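Local coordinates for protein dipicolinate synthase subunit B (Bacillus halodurans, PDB 3LQK) that probably takes part in the synthesis of dipicolinate, the pyridine dicarboxylic acid of bacterial spores, as a flavoprotein-family subunit of dipicolinate synthase, at residues A[61-64]-A[65-69]; A[23-26]-A[27-30]; A[180-183]-A[184-187]; A[79-82]-A[83-87]. All blocks are in the same frame, centred on the assembly; numbering follows the deposited sequence.

Interaction 1 (A[61-64]-A[65-69]); sequences NKIK and QITEE
Ile63 O takes hydrogen bonds from both Thr67 N and Ile66 N, and this doubly used carbonyl marks the C-terminal end of helix 58-66 in the Flavoprotein-family fold. The bond from Thr67 N, at 3.0 Å, is the straighter of the two and arrives close to the line of the C=O bond, as in a regular alpha-helical turn. The bond from Ile66 N is 2.9 Å long but comes from well above the carbonyl plane, the three-residue spacing of a helix that tightens as it ends. Two residues earlier, Gln65 N bonds to Asn61 O at 3.0 Å, the donor lying in the carbonyl plane, while Lys62 O receives weak bonds from Gln65 N and Ile66 N.

Thr67 is the first residue to leave helical backbone angles, and its side chain helps to shape the exit. With OG1 anti to the backbone N (chi1 176°), the hydroxyl accepts from Glu69 N at 3.2 Å in an ST turn, and it also hydrogen-bonds to Val38 O of strand 37-41. The end of the helix is thereby tied to the neighbouring strand.

Apolar packing lies outside this polar frame. The side chain of Ile63 rests on Pro40 and Leu25, between the strand and helix 25-33, whereas Ile66 reaches Met28 and Glu29 of the same helix. Gln65 runs outward along the solvent side, its CG passing Asn61 O. On the inner side the two branched residues meet methyl to methyl, Ile63 CG2 lying 4.3 Å from Thr67 CG2.

Interaction 2 (A[23-26]-A[27-30]); sequences EVLP and QMER
Pro26, Gln27 and Leu25 dominate this first turn of helix 25-33, the helix of the beta-alpha-beta unit that joins strands 9-13 and 37-41. Pro26 has no amide hydrogen to give, a small cost so near the start of a helix, and its carbonyl O accepts from Arg30 N at 3.0 Å. Gln27 folds back over the turn, its chain bent at chi2 (-50°), which brings both ends of the amide to partners. NE2 donates to a water at 2.9 Å, and the same water donates to Glu23 O. Gln27 OE1 accepts from Arg30 NH1 at 2.9 Å, which sets the amide at the edge of the guanidinium. Arg30 NH1 also reaches Glu174 O, near helix 176-184. A leucine in place of Gln27 would probably leave the water and Arg30 NH1 each without one partner and let the guanidinium turn more freely.

Leu25 works on another side of the helix. Its CD2 lies 3.8 Å from CE of Met28, a selenomethionine, and the two chains run side by side in the same direction. Beneath them the backbone is regular, with Met28 N bonded to Val24 O and Glu29 N to Leu25 O. The chemistry thus implies a two-sided turn, apolar toward helix 58-66 and, toward helix 176-184, held by an amide that donates and accepts at once.

Interaction 3 (A[180-183]-A[184-187]); sequences IEAA and LRGQ
Ala182 O receives Gln187 N at 2.8 Å, and Ala183 O receives Gly186 N at 3.0 Å, two bonds that turn the chain back across the end of helix 176-184. Both donors stand above the planes of their carbonyls. A weak bond from Arg185 N adds to the grip on Ala182 O, and two residues back Leu184 N bonds to Ile180 O, the donor close to the line of that carbonyl.

Around this backbone lie the side chains. Leu184 runs alongside Ile180, its CD1 4.1 Å from Ile180 CG2, and both touch Cys89 of strand 89-95. Replacing Leu184 by an alanine is likely to open a gap beside Ile180 CG2 and take a contact from Cys89. Arg185 bends at chi3 (-83°), which carries its guanidinium back over the helix, where Ala182 CA sits against one face, toward the rim. Its NH2 is 4.3 Å from Glu181 OE1, beyond a salt bridge, though the opposite charges probably attract.

What positions the whole is Gly186, whose positive phi (83°) would jam a CB against the preceding carbonyl. With these two nested bonds and Gly186 as the C-prime residue, the arrangement is a Schellman motif, a classical way of ending an alpha-helix.

Interaction 4 (A[79-82]-A[83-87]); sequences EPFG and PKTPL
Glu79 meets Pro83 at the start of a compact, proline-rich turn that follows helix 75-78 and leads into strand 89-95; residues 79-81 form its short 3-10 segment. The Glu79 chain bends at chi2 (-82°) and crosses the Pro83 ring at about a right angle, OE2 lying 3.9 Å from Pro83 CG. A phosphate ion, probably from the crystallisation liquor, lies about 3 Å from the Glu79 side chain. The carbonyl of Glu79 accepts from Gly82 N, the bond of the 3-10 turn.

Pro80 supplies the central polar grip. Its O accepts two amides, Lys84 N in the carbonyl plane and Thr85 N, tilted from that plane, each at 2.9 Å. The second bond is nearly linear (169°), and together they fold 83-85 back beneath the 3-10 turn. Pro80 CB also packs on Lys84 CB.

Phe81 turns its ring inward, where Phe41 meets it edge-to-face and His9 and Val72 add contacts. Thr85 OG1 sits over one face of the ring, toward the rim and 3.5 Å from CD1. Leu87 CD2 approaches the same ring carbon at 3.8 Å. On the backbone, Phe81 O receives a CA-H...O contact from Pro86 and a hydrogen bond from a water, which in turn accepts from Leu87 N.

Gly82 closes the segment, its O hydrogen-bonded to Asn122 ND2, which ties the turn to the end of helix 111-121. A second water also donates to this oxygen, Gly82 O, at 2.7 Å.

In the fold
The four contacts illustrate how local turns become parts of one fold: each lies within a single continuous stretch, yet each packs on other elements round the mostly parallel sheet. Interactions 1 and 2 touch directly, their centres about 11 Å apart; Ile66 CD1 packs 3.5 Å from Leu25 O, and Ile63 CG1 lies 3.7 Å from Leu25 CD2. Interaction 3 ends helix 176-184, whose earlier residues meet Gln27 and Arg30 of interaction 2, although the two contacts stay about 7 Å apart at their nearest atoms. Interaction 4 approaches interaction 1 equally closely, and the phosphate beside Glu79, probably a crystallisation component, gives no firm evidence of a site.

Interaction 1 (A[61-64]-A[65-69])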
ATOM      1  N   ASN A  61     -19.455  19.377  29.813  1.00 22.15           N
ATOM      2  CA  ASN A  61     -20.601  19.323  30.709  1.00 22.67           C
ATOM      3  C   ASN A  61     -21.665  18.329  30.178  1.00 22.32           C
ATOM      4  O   ASN A  61     -22.208  17.509  30.945  1.00 19.89           O
ATOM      5  CB  ASN A  61     -21.218  20.728  30.924  1.00 23.06           C
ATOM      6  CG  ASN A  61     -20.184  21.759  31.451  1.00 28.96           C
ATOM      7  OD1 ASN A  61     -19.226  21.397  32.161  1.00 34.38           O
ATOM      8  ND2 ASN A  61     -20.363  23.047  31.084  1.00 30.42           N
ATOM      9  N   LYS A  62     -21.966  18.408  28.874  1.00 21.70           N
ATOM     10  CA  LYS A  62     -22.947  17.499  28.264  1.00 22.18           C
ATOM     11  C   LYS A  62     -22.568  16.023  28.391  1.00 20.88           C
ATOM     12  O   LYS A  62     -23.375  15.207  28.810  1.00 20.05           O
ATOM     13  CB  LYS A  62     -23.181  17.852  26.798  1.00 23.86           C
ATOM     14  CG  LYS A  62     -23.754  19.288  26.578  1.00 28.40           C
ATOM     15  CD  LYS A  62     -24.591  19.445  25.297  1.00 34.67           C
ATOM     16  CE  LYS A  62     -25.337  20.797  25.312  1.00 37.68           C
ATOM     17  NZ  LYS A  62     -25.709  21.230  23.934  1.00 39.84           N
ATOM     18  N   ILE A  63     -21.308  15.689  28.139  1.00 19.51           N
ATOM     19  CA  ILE A  63     -20.833  14.306  28.385  1.00 18.97           C
ATOM     20  C   ILE A  63     -21.081  13.904  29.834  1.00 20.21           C
ATOM     21  O   ILE A  63     -21.605  12.813  30.115  1.00 19.50           O
ATOM     22  CB  ILE A  63     -19.340  14.160  27.995  1.00 18.70           C
ATOM     23  CG1 ILE A  63     -19.193  14.356  26.483  1.00 16.60           C
ATOM     24  CG2 ILE A  63     -18.791  12.815  28.393  1.00 18.11           C
ATOM     25  CD1 ILE A  63     -17.778  14.477  26.039  1.00 14.46           C
ATOM     26  N   LYS A  64     -20.756  14.817  30.752  1.00 21.01           N
ATOM     27  CA  LYS A  64     -20.879  14.538  32.199  1.00 23.17           C
ATOM     28  C   LYS A  64     -22.324  14.359  32.662  1.00 23.14           C
ATOM     29  O   LYS A  64     -22.554  13.673  33.630  1.00 23.36           O
ATOM     30  CB  LYS A  64     -20.153  15.577  33.047  1.00 23.64           C
ATOM     31  CG  LYS A  64     -18.603  15.329  33.027  1.00 25.82           C
ATOM     32  CD  LYS A  64     -17.881  16.448  33.834  1.00 31.20           C
ATOM     33  CE  LYS A  64     -16.456  16.037  34.390  1.00 33.27           C
ATOM     34  NZ  LYS A  64     -16.325  16.393  35.905  1.00 37.31           N
ATOM     35  N   GLN A  65     -23.269  14.913  31.912  1.00 22.83           N
ATOM     36  CA  GLN A  65     -24.703  14.727  32.136  1.00 24.04           C
ATOM     37  C   GLN A  65     -25.202  13.394  31.574  1.00 22.14           C
ATOM     38  O   GLN A  65     -26.235  12.943  31.994  1.00 22.73           O
ATOM     39  CB  GLN A  65     -25.551  15.823  31.437  1.00 24.24           C
ATOM     40  CG  GLN A  65     -25.633  17.147  32.159  1.00 28.68           C
ATOM     41  CD  GLN A  65     -26.192  18.320  31.265  1.00 33.85           C
ATOM     42  OE1 GLN A  65     -26.518  18.181  30.036  1.00 33.32           O
ATOM     43  NE2 GLN A  65     -26.259  19.489  31.887  1.00 36.64           N
ATOM     44  N   ILE A  66     -24.512  12.830  30.586  1.00 20.48           N
ATOM     45  CA  ILE A  66     -24.890  11.561  29.984  1.00 18.78           C
ATOM     46  C   ILE A  66     -24.337  10.363  30.766  1.00 18.09           C
ATOM     47  O   ILE A  66     -25.047   9.379  30.983  1.00 16.44           O
ATOM     48  CB  ILE A  66     -24.467  11.519  28.480  1.00 18.78           C
ATOM     49  CG1 ILE A  66     -25.322  12.532  27.686  1.00 18.60           C
ATOM     50  CG2 ILE A  66     -24.646  10.122  27.913  1.00 16.85           C
ATOM     51  CD1 ILE A  66     -24.743  12.950  26.304  1.00 18.83           C
ATOM     52  N   THR A  67     -23.073  10.444  31.182  1.00 17.30           N
ATOM     53  CA  THR A  67     -22.399   9.328  31.828  1.00 17.10           C
ATOM     54  C   THR A  67     -21.446   9.817  32.942  1.00 18.93           C
ATOM     55  O   THR A  67     -20.808  10.864  32.835  1.00 18.84           O
ATOM     56  CB  THR A  67     -21.630   8.468  30.790  1.00 17.88           C
ATOM     57  OG1 THR A  67     -20.926   7.451  31.479  1.00 16.87           O
ATOM     58  CG2 THR A  67     -20.653   9.301  29.945  1.00 15.32           C
ATOM     59  N   GLU A  68     -21.392   9.049  34.010  1.00 19.46           N
ATOM     60  CA  GLU A  68     -20.519   9.337  35.158  1.00 20.81           C
ATOM     61  C   GLU A  68     -19.162   8.620  35.024  1.00 21.23           C
ATOM     62  O   GLU A  68     -18.271   8.818  35.856  1.00 21.38           O
ATOM     63  CB  GLU A  68     -21.230   8.900  36.458  1.00 19.67           C
ATOM     64  N   GLU A  69     -18.974   7.805  33.990  1.00 20.60           N
ATOM     65  CA  GLU A  69     -17.635   7.218  33.804  1.00 21.15           C
ATOM     66  C   GLU A  69     -16.607   8.336  33.556  1.00 20.29           C
ATOM     67  O   GLU A  69     -16.856   9.218  32.739  1.00 19.05           O
ATOM     68  CB  GLU A  69     -17.662   6.207  32.646  1.00 21.26           C
ATOM     69  CG  GLU A  69     -18.544   4.997  32.915  1.00 24.07           C
ATOM     70  CD  GLU A  69     -18.067   4.178  34.121  1.00 26.38           C
ATOM     71  OE1 GLU A  69     -16.821   4.020  34.316  1.00 30.25           O
ATOM     72  OE2 GLU A  69     -18.954   3.683  34.854  1.00 34.79           O
TER

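Interaction 2 (A[23-26]-A[27-30])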
ATOM      1  N   GLU A  23     -23.873  16.021  16.920  1.00 27.94           N
ATOM      2  CA  GLU A  23     -24.403  14.924  16.113  1.00 28.41           C
ATOM      3  C   GLU A  23     -24.197  13.536  16.761  1.00 25.77           C
ATOM      4  O   GLU A  23     -24.960  12.605  16.458  1.00 27.91           O
ATOM      5  CB  GLU A  23     -23.762  14.991  14.726  1.00 30.27           C
ATOM      6  CG  GLU A  23     -22.193  14.973  14.757  1.00 35.83           C
ATOM      7  CD  GLU A  23     -21.542  15.863  13.681  1.00 43.73           C
ATOM      8  OE1 GLU A  23     -22.195  16.840  13.193  1.00 46.24           O
ATOM      9  OE2 GLU A  23     -20.360  15.568  13.336  1.00 48.49           O
ATOM     10  N   VAL A  24     -23.242  13.382  17.687  1.00 20.77           N
ATOM     11  CA  VAL A  24     -23.025  12.057  18.312  1.00 18.53           C
ATOM     12  C   VAL A  24     -23.457  11.976  19.774  1.00 17.23           C
ATOM     13  O   VAL A  24     -23.746  10.905  20.214  1.00 16.77           O
ATOM     14  CB  VAL A  24     -21.557  11.546  18.173  1.00 18.50           C
ATOM     15  CG1 VAL A  24     -21.179  11.408  16.719  1.00 17.34           C
ATOM     16  CG2 VAL A  24     -20.551  12.544  18.897  1.00 17.46           C
ATOM     17  N   LEU A  25     -23.515  13.078  20.541  1.00 15.57           N
ATOM     18  CA  LEU A  25     -23.869  12.962  21.993  1.00 15.80           C
ATOM     19  C   LEU A  25     -25.260  12.356  22.226  1.00 14.78           C
ATOM     20  O   LEU A  25     -25.445  11.589  23.156  1.00 14.36           O
ATOM     21  CB  LEU A  25     -23.754  14.314  22.719  1.00 15.95           C
ATOM     22  CG  LEU A  25     -22.270  14.769  22.855  1.00 17.70           C
ATOM     23  CD1 LEU A  25     -22.153  16.151  23.498  1.00 20.05           C
ATOM     24  CD2 LEU A  25     -21.456  13.725  23.602  1.00 19.13           C
ATOM     25  N   PRO A  26     -26.238  12.681  21.359  1.00 14.28           N
ATOM     26  CA  PRO A  26     -27.535  12.010  21.488  1.00 14.80           C
ATOM     27  C   PRO A  26     -27.412  10.484  21.310  1.00 15.28           C
ATOM     28  O   PRO A  26     -28.225   9.712  21.895  1.00 15.04           O
ATOM     29  CB  PRO A  26     -28.376  12.643  20.373  1.00 14.98           C
ATOM     30  CG  PRO A  26     -27.730  14.010  20.142  1.00 13.46           C
ATOM     31  CD  PRO A  26     -26.269  13.761  20.367  1.00 14.18           C
ATOM     32  N   GLN A  27     -26.424  10.040  20.524  1.00 14.30           N
ATOM     33  CA  GLN A  27     -26.235   8.583  20.356  1.00 13.99           C
ATOM     34  C   GLN A  27     -25.545   7.986  21.576  1.00 14.47           C
ATOM     35  O   GLN A  27     -25.867   6.851  21.995  1.00 13.57           O
ATOM     36  CB  GLN A  27     -25.453   8.268  19.094  1.00 13.49           C
ATOM     37  CG  GLN A  27     -26.112   8.751  17.832  1.00 11.84           C
ATOM     38  CD  GLN A  27     -27.564   8.338  17.759  1.00 14.72           C
ATOM     39  OE1 GLN A  27     -27.938   7.192  18.080  1.00 15.63           O
ATOM     40  NE2 GLN A  27     -28.401   9.270  17.365  1.00 13.16           N
HETATM   41  N   MSE A  28     -24.629   8.757  22.175  1.00 13.34           N
HETATM   42  CA  MSE A  28     -24.039   8.324  23.450  1.00 14.19           C
HETATM   43  C   MSE A  28     -25.145   8.138  24.514  1.00 14.81           C
HETATM   44  O   MSE A  28     -25.154   7.181  25.292  1.00 14.74           O
HETATM   45  CB  MSE A  28     -23.002   9.350  23.921  1.00 14.17           C
HETATM   46  CG  MSE A  28     -22.235   8.897  25.114  1.00 18.02           C
HETATM   47 SE   MSE A  28     -21.057  10.227  25.907  1.00 21.36          SE
HETATM   48  CE  MSE A  28     -19.788  10.406  24.434  1.00 13.28           C
ATOM     49  N   GLU A  29     -26.069   9.083  24.536  1.00 15.62           N
ATOM     50  CA  GLU A  29     -27.176   9.043  25.453  1.00 16.80           C
ATOM     51  C   GLU A  29     -28.098   7.819  25.207  1.00 16.25           C
ATOM     52  O   GLU A  29     -28.463   7.121  26.165  1.00 15.91           O
ATOM     53  CB  GLU A  29     -27.939  10.384  25.411  1.00 17.71           C
ATOM     54  CG  GLU A  29     -29.377  10.271  26.013  1.00 21.64           C
ATOM     55  CD  GLU A  29     -29.405  10.124  27.530  1.00 28.59           C
ATOM     56  OE1 GLU A  29     -28.349  10.386  28.155  1.00 29.19           O
ATOM     57  OE2 GLU A  29     -30.514   9.782  28.104  1.00 33.35           O
ATOM     58  N   ARG A  30     -28.417   7.507  23.951  1.00 15.46           N
ATOM     59  CA  ARG A  30     -29.167   6.278  23.651  1.00 15.70           C
ATOM     60  C   ARG A  30     -28.487   5.009  24.141  1.00 15.29           C
ATOM     61  O   ARG A  30     -29.155   4.077  24.581  1.00 15.01           O
ATOM     62  CB  ARG A  30     -29.353   6.043  22.152  1.00 15.80           C
ATOM     63  CG  ARG A  30     -30.573   6.553  21.574  1.00 19.87           C
ATOM     64  CD  ARG A  30     -30.497   6.501  20.048  1.00 19.19           C
ATOM     65  NE  ARG A  30     -31.117   5.294  19.490  1.00 17.01           N
ATOM     66  CZ  ARG A  30     -30.984   4.904  18.228  1.00 16.56           C
ATOM     67  NH1 ARG A  30     -30.203   5.597  17.371  1.00 15.44           N
ATOM     68  NH2 ARG A  30     -31.649   3.847  17.825  1.00 17.47           N
TER
HETATM   69  O   HOH W   1     -27.596  11.928  16.603  1.00 22.57           O

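Interaction 3 (A[180-183]-A[184-187])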
ATOM      1  N   ILE A 180     -23.402  -1.227  16.428  1.00 13.49           N
ATOM      2  CA  ILE A 180     -22.776  -1.897  17.598  1.00 14.20           C
ATOM      3  C   ILE A 180     -23.383  -3.298  17.764  1.00 14.77           C
ATOM      4  O   ILE A 180     -22.650  -4.272  17.970  1.00 14.23           O
ATOM      5  CB  ILE A 180     -22.898  -1.074  18.948  1.00 14.69           C
ATOM      6  CG1 ILE A 180     -22.194   0.279  18.792  1.00 14.92           C
ATOM      7  CG2 ILE A 180     -22.265  -1.861  20.135  1.00 12.27           C
ATOM      8  CD1 ILE A 180     -22.077   1.168  20.018  1.00 16.75           C
ATOM      9  N   GLU A 181     -24.698  -3.391  17.670  1.00 14.36           N
ATOM     10  CA  GLU A 181     -25.344  -4.685  17.874  1.00 16.24           C
ATOM     11  C   GLU A 181     -24.831  -5.756  16.888  1.00 14.63           C
ATOM     12  O   GLU A 181     -24.606  -6.927  17.279  1.00 14.62           O
ATOM     13  CB  GLU A 181     -26.832  -4.562  17.725  1.00 17.54           C
ATOM     14  CG  GLU A 181     -27.597  -5.775  18.155  1.00 26.33           C
ATOM     15  CD  GLU A 181     -28.984  -5.916  17.465  1.00 39.21           C
ATOM     16  OE1 GLU A 181     -29.532  -7.059  17.474  1.00 47.13           O
ATOM     17  OE2 GLU A 181     -29.529  -4.907  16.908  1.00 45.28           O
ATOM     18  N   ALA A 182     -24.634  -5.373  15.636  1.00 11.02           N
ATOM     19  CA  ALA A 182     -24.147  -6.319  14.657  1.00 11.65           C
ATOM     20  C   ALA A 182     -22.648  -6.593  14.895  1.00 11.02           C
ATOM     21  O   ALA A 182     -22.184  -7.758  14.777  1.00 11.42           O
ATOM     22  CB  ALA A 182     -24.425  -5.866  13.224  1.00  9.82           C
ATOM     23  N   ALA A 183     -21.900  -5.565  15.247  1.00 10.26           N
ATOM     24  CA  ALA A 183     -20.469  -5.763  15.536  1.00 10.88           C
ATOM     25  C   ALA A 183     -20.223  -6.741  16.694  1.00 11.91           C
ATOM     26  O   ALA A 183     -19.227  -7.461  16.718  1.00 11.04           O
ATOM     27  CB  ALA A 183     -19.791  -4.436  15.862  1.00  9.35           C
ATOM     28  N   LEU A 184     -21.051  -6.661  17.713  1.00 12.99           N
ATOM     29  CA  LEU A 184     -20.904  -7.553  18.870  1.00 14.55           C
ATOM     30  C   LEU A 184     -21.124  -9.023  18.442  1.00 15.55           C
ATOM     31  O   LEU A 184     -20.610  -9.913  19.055  1.00 16.27           O
ATOM     32  CB  LEU A 184     -21.891  -7.183  19.985  1.00 14.81           C
ATOM     33  CG  LEU A 184     -21.625  -5.884  20.750  1.00 16.08           C
ATOM     34  CD1 LEU A 184     -22.786  -5.620  21.707  1.00 13.17           C
ATOM     35  CD2 LEU A 184     -20.263  -6.005  21.481  1.00 13.73           C
ATOM     36  N   ARG A 185     -21.853  -9.259  17.354  1.00 17.18           N
ATOM     37  CA  ARG A 185     -21.987 -10.634  16.776  1.00 17.66           C
ATOM     38  C   ARG A 185     -20.945 -10.924  15.697  1.00 16.32           C
ATOM     39  O   ARG A 185     -21.047 -11.892  14.975  1.00 15.88           O
ATOM     40  CB  ARG A 185     -23.344 -10.755  16.088  1.00 18.15           C
ATOM     41  CG  ARG A 185     -24.494 -10.973  17.002  1.00 24.61           C
ATOM     42  CD  ARG A 185     -25.774 -11.246  16.138  1.00 32.56           C
ATOM     43  NE  ARG A 185     -26.393 -10.004  15.667  1.00 36.85           N
ATOM     44  CZ  ARG A 185     -26.404  -9.513  14.416  1.00 42.17           C
ATOM     45  NH1 ARG A 185     -25.789 -10.141  13.395  1.00 44.24           N
ATOM     46  NH2 ARG A 185     -27.033  -8.345  14.184  1.00 40.19           N
ATOM     47  N   GLY A 186     -19.991 -10.045  15.504  1.00 14.83           N
ATOM     48  CA  GLY A 186     -19.002 -10.296  14.496  1.00 15.07           C
ATOM     49  C   GLY A 186     -19.433  -9.912  13.101  1.00 14.97           C
ATOM     50  O   GLY A 186     -18.845 -10.383  12.162  1.00 14.06           O
ATOM     51  N   GLN A 187     -20.409  -9.018  12.956  1.00 15.63           N
ATOM     52  CA  GLN A 187     -20.946  -8.672  11.624  1.00 15.99           C
ATOM     53  C   GLN A 187     -20.939  -7.157  11.377  1.00 14.41           C
ATOM     54  O   GLN A 187     -21.163  -6.357  12.319  1.00 13.13           O
ATOM     55  CB  GLN A 187     -22.424  -9.147  11.465  1.00 16.99           C
ATOM     56  CG  GLN A 187     -22.740 -10.619  11.719  1.00 22.39           C
ATOM     57  CD  GLN A 187     -21.967 -11.561  10.795  1.00 32.53           C
ATOM     58  OE1 GLN A 187     -21.549 -11.175   9.696  1.00 36.04           O
ATOM     59  NE2 GLN A 187     -21.757 -12.815  11.245  1.00 38.88           N
TER

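Interaction 4 (A[79-82]-A[83-87])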
ATOM      1  N   GLU A  79      -4.641   3.160  28.545  1.00 19.11           N
ATOM      2  CA  GLU A  79      -3.922   1.895  28.434  1.00 20.53           C
ATOM      3  C   GLU A  79      -4.514   0.675  29.176  1.00 18.92           C
ATOM      4  O   GLU A  79      -4.445  -0.454  28.666  1.00 18.89           O
ATOM      5  CB  GLU A  79      -2.453   2.132  28.821  1.00 21.84           C
ATOM      6  CG  GLU A  79      -1.522   0.920  28.606  1.00 29.12           C
ATOM      7  CD  GLU A  79      -1.578  -0.104  29.772  1.00 34.39           C
ATOM      8  OE1 GLU A  79      -2.096   0.228  30.892  1.00 33.57           O
ATOM      9  OE2 GLU A  79      -1.143  -1.264  29.521  1.00 39.61           O
ATOM     10  N   PRO A  80      -5.060   0.878  30.383  1.00 17.76           N
ATOM     11  CA  PRO A  80      -5.676  -0.230  31.124  1.00 16.94           C
ATOM     12  C   PRO A  80      -6.876  -0.857  30.471  1.00 16.01           C
ATOM     13  O   PRO A  80      -7.235  -1.950  30.846  1.00 14.89           O
ATOM     14  CB  PRO A  80      -6.111   0.396  32.429  1.00 18.10           C
ATOM     15  CG  PRO A  80      -5.127   1.589  32.582  1.00 19.48           C
ATOM     16  CD  PRO A  80      -4.983   2.108  31.179  1.00 18.15           C
ATOM     17  N   PHE A  81      -7.499  -0.176  29.509  1.00 14.52           N
ATOM     18  CA  PHE A  81      -8.572  -0.811  28.708  1.00 13.95           C
ATOM     19  C   PHE A  81      -8.140  -2.003  27.840  1.00 14.71           C
ATOM     20  O   PHE A  81      -8.997  -2.649  27.248  1.00 13.23           O
ATOM     21  CB  PHE A  81      -9.332   0.217  27.900  1.00 12.91           C
ATOM     22  CG  PHE A  81     -10.056   1.164  28.757  1.00 13.96           C
ATOM     23  CD1 PHE A  81     -11.368   0.924  29.128  1.00 14.95           C
ATOM     24  CD2 PHE A  81      -9.402   2.266  29.304  1.00 11.82           C
ATOM     25  CE1 PHE A  81     -12.038   1.802  29.999  1.00 13.13           C
ATOM     26  CE2 PHE A  81     -10.061   3.157  30.151  1.00 11.91           C
ATOM     27  CZ  PHE A  81     -11.394   2.935  30.477  1.00 11.36           C
ATOM     28  N   GLY A  82      -6.833  -2.297  27.806  1.00 15.39           N
ATOM     29  CA  GLY A  82      -6.316  -3.553  27.273  1.00 17.06           C
ATOM     30  C   GLY A  82      -6.350  -4.656  28.321  1.00 17.32           C
ATOM     31  O   GLY A  82      -7.206  -5.525  28.267  1.00 16.77           O
ATOM     32  N   PRO A  83      -5.400  -4.624  29.267  1.00 18.26           N
ATOM     33  CA  PRO A  83      -5.274  -5.747  30.195  1.00 19.41           C
ATOM     34  C   PRO A  83      -6.204  -5.750  31.433  1.00 20.56           C
ATOM     35  O   PRO A  83      -6.499  -6.840  31.928  1.00 20.33           O
ATOM     36  CB  PRO A  83      -3.802  -5.672  30.624  1.00 19.36           C
ATOM     37  CG  PRO A  83      -3.395  -4.270  30.413  1.00 18.93           C
ATOM     38  CD  PRO A  83      -4.147  -3.841  29.190  1.00 18.05           C
ATOM     39  N   LYS A  84      -6.671  -4.583  31.906  1.00 21.25           N
ATOM     40  CA  LYS A  84      -7.389  -4.503  33.198  1.00 22.43           C
ATOM     41  C   LYS A  84      -8.878  -4.346  33.085  1.00 21.13           C
ATOM     42  O   LYS A  84      -9.591  -5.055  33.771  1.00 19.20           O
ATOM     43  CB  LYS A  84      -6.879  -3.332  34.062  1.00 24.50           C
ATOM     44  CG  LYS A  84      -6.289  -3.802  35.414  1.00 31.68           C
ATOM     45  CD  LYS A  84      -5.776  -2.622  36.325  1.00 39.30           C
ATOM     46  CE  LYS A  84      -4.587  -3.128  37.270  1.00 43.22           C
ATOM     47  NZ  LYS A  84      -3.877  -2.097  38.141  1.00 43.69           N
ATOM     48  N   THR A  85      -9.343  -3.381  32.267  1.00 19.86           N
ATOM     49  CA  THR A  85     -10.776  -3.010  32.211  1.00 20.34           C
ATOM     50  C   THR A  85     -11.267  -3.052  30.754  1.00 19.64           C
ATOM     51  O   THR A  85     -11.563  -2.028  30.181  1.00 19.58           O
ATOM     52  CB  THR A  85     -11.035  -1.609  32.812  1.00 20.95           C
ATOM     53  OG1 THR A  85     -10.273  -0.608  32.104  1.00 19.77           O
ATOM     54  CG2 THR A  85     -10.666  -1.539  34.371  1.00 21.84           C
ATOM     55  N   PRO A  86     -11.297  -4.238  30.155  1.00 18.31           N
ATOM     56  CA  PRO A  86     -11.516  -4.308  28.713  1.00 17.90           C
ATOM     57  C   PRO A  86     -12.933  -3.896  28.314  1.00 16.98           C
ATOM     58  O   PRO A  86     -13.869  -4.188  29.011  1.00 16.25           O
ATOM     59  CB  PRO A  86     -11.291  -5.787  28.404  1.00 18.79           C
ATOM     60  CG  PRO A  86     -11.507  -6.493  29.731  1.00 17.84           C
ATOM     61  CD  PRO A  86     -10.933  -5.551  30.715  1.00 18.25           C
ATOM     62  N   LEU A  87     -13.049  -3.181  27.206  1.00 15.41           N
ATOM     63  CA  LEU A  87     -14.324  -2.834  26.644  1.00 14.95           C
ATOM     64  C   LEU A  87     -14.885  -4.023  25.877  1.00 13.60           C
ATOM     65  O   LEU A  87     -14.163  -4.802  25.307  1.00 15.13           O
ATOM     66  CB  LEU A  87     -14.154  -1.661  25.671  1.00 13.18           C
ATOM     67  CG  LEU A  87     -13.606  -0.388  26.271  1.00 15.06           C
ATOM     68  CD1 LEU A  87     -13.223   0.608  25.230  1.00 11.11           C
ATOM     69  CD2 LEU A  87     -14.624   0.266  27.323  1.00 14.55           C
TER
HETATM   70  O   HOH W   2     -10.828  -2.410  25.404  1.00  9.95           O
HETATM   71  O   HOH W   3      -8.112  -7.936  29.051  1.00 18.00           O